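Local atomic coordinates of D-xylonate dehydratase (Caulobacter crescentus, PDB entry 5OYN), a protein that catalyses the dehydration of D-xylonate to 2-dehydro-3-deoxy-D-arabinonate in D-xylose breakdown, and of D-gluconate too, using a [2Fe-2S] cluster and magnesium. Residues G285-Q290 against F401-S406. Numbering follows the deposited sequence.
Sequences GSTNAQ and FAIMKS
A type I turn from S286 to A289, leading into helix 289-299, faces one side of strand 401-404, the backbones coming closest at T287 and K405, 6.7 Å between their CA atoms. Every second residue of 401-406, namely F401, I403 and K405, points its side chain toward the 285-290 segment. K405, its CG anti to the backbone N (chi1 -151°) and the chain extended beyond, crosses the T287 side chain at about a right angle, so that T287 CG2 rests on its stem, 3.9 Å from K405 CG. The ammonium ends near S286, where a water accepts from K405 NZ (3.2 Å) and is also hydrogen-bonded to T287 OG1 (3.1 Å); A502 O is a weak further partner of NZ. S286 OG accepts from N288 N at 2.8 Å, a capping bond at the entry to the helix. The turn lies beside the magnesium site of this IlvD/Edd-family dehydratase, the S286 side chain about 7 Å from the bound ion, while the strand is the middle one of a three-stranded antiparallel sheet. Further along, I403 CD1 fits between T287 and Q290, 3.7 Å from Q290 CB. Q290 bends at chi2 (-87°) and meets F401 tip to tip, the amide turned 72° from the ring and OE1 at the ring edge, 3.6 Å from F401 CE2. Hydrogen bonds to N509 ND2 through OE1 and to L576 O through NE2 fix the rotation of the amide of the buried Q290.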
# COMPACT_ATOMS: atom_id res chain seq x y z
N GLY A 285 -7.67 35.84 3.73
CA GLY A 285 -7.53 34.90 2.63
C GLY A 285 -6.90 35.47 1.38
O GLY A 285 -6.65 36.67 1.22
N SER A 286 -6.66 34.57 0.44
CA SER A 286 -5.90 34.86 -0.76
C SER A 286 -6.77 35.46 -1.86
O SER A 286 -7.92 35.06 -2.07
CB SER A 286 -5.26 33.57 -1.28
OG SER A 286 -5.16 33.57 -2.69
N THR A 287 -6.19 36.41 -2.58
CA THR A 287 -6.85 37.00 -3.75
C THR A 287 -7.17 35.96 -4.81
O THR A 287 -7.99 36.23 -5.70
CB THR A 287 -5.95 38.06 -4.36
OG1 THR A 287 -4.75 37.43 -4.84
CG2 THR A 287 -5.60 39.12 -3.30
N ASN A 288 -6.53 34.80 -4.78
CA ASN A 288 -6.90 33.78 -5.75
C ASN A 288 -8.27 33.21 -5.44
O ASN A 288 -8.89 32.60 -6.32
CB ASN A 288 -5.84 32.70 -5.79
CG ASN A 288 -4.55 33.20 -6.37
OD1 ASN A 288 -4.55 34.08 -7.22
ND2 ASN A 288 -3.44 32.65 -5.91
N ALA A 289 -8.77 33.40 -4.21
CA ALA A 289 -10.12 32.95 -3.89
C ALA A 289 -11.15 33.60 -4.81
O ALA A 289 -12.17 32.97 -5.13
CB ALA A 289 -10.45 33.23 -2.43
N GLN A 290 -10.88 34.84 -5.28
CA GLN A 290 -11.89 35.57 -6.04
C GLN A 290 -12.18 34.90 -7.37
O GLN A 290 -13.34 34.52 -7.61
CB GLN A 290 -11.48 37.04 -6.19
CG GLN A 290 -12.38 37.83 -7.13
CD GLN A 290 -11.96 37.76 -8.58
OE1 GLN A 290 -10.85 38.13 -8.93
NE2 GLN A 290 -12.85 37.28 -9.44
N PHE A 401 -12.18 45.94 -13.62
CA PHE A 401 -12.23 45.24 -12.35
C PHE A 401 -10.82 44.81 -11.96
O PHE A 401 -10.04 44.39 -12.82
CB PHE A 401 -13.17 44.03 -12.41
CG PHE A 401 -13.13 43.15 -11.18
CD1 PHE A 401 -14.04 43.34 -10.15
CD2 PHE A 401 -12.19 42.13 -11.06
CE1 PHE A 401 -14.02 42.54 -9.02
CE2 PHE A 401 -12.15 41.32 -9.92
CZ PHE A 401 -13.07 41.53 -8.90
N ALA A 402 -10.52 44.93 -10.68
CA ALA A 402 -9.32 44.38 -10.06
C ALA A 402 -9.56 44.42 -8.57
O ALA A 402 -10.49 45.09 -8.11
CB ALA A 402 -8.05 45.14 -10.43
N ILE A 403 -8.75 43.68 -7.81
CA ILE A 403 -8.87 43.68 -6.35
C ILE A 403 -7.50 43.93 -5.74
O ILE A 403 -6.46 43.61 -6.33
CB ILE A 403 -9.47 42.36 -5.82
CG1 ILE A 403 -8.69 41.16 -6.34
CG2 ILE A 403 -10.94 42.25 -6.20
CD1 ILE A 403 -9.09 39.88 -5.68
N MET A 404 -7.51 44.52 -4.55
CA MET A 404 -6.30 44.84 -3.81
C MET A 404 -6.29 44.08 -2.50
O MET A 404 -7.33 43.96 -1.84
CB MET A 404 -6.19 46.34 -3.55
CG MET A 404 -4.79 46.83 -3.25
SD MET A 404 -4.86 48.31 -2.22
CE MET A 404 -3.14 48.62 -1.85
N LYS A 405 -5.13 43.55 -2.11
CA LYS A 405 -5.04 42.77 -0.88
C LYS A 405 -4.96 43.74 0.29
O LYS A 405 -3.89 44.19 0.69
CB LYS A 405 -3.85 41.81 -0.90
CG LYS A 405 -4.10 40.55 -0.04
CD LYS A 405 -3.10 39.40 -0.30
CE LYS A 405 -3.09 38.42 0.88
NZ LYS A 405 -2.51 37.06 0.58
N SER A 406 -6.13 44.07 0.84
CA SER A 406 -6.16 45.03 1.94
C SER A 406 -5.56 44.46 3.21
O SER A 406 -4.99 45.22 4.01
CB SER A 406 -7.60 45.46 2.20
OG SER A 406 -8.32 45.56 0.99
O HOH W 1 -2.73 36.74 -2.64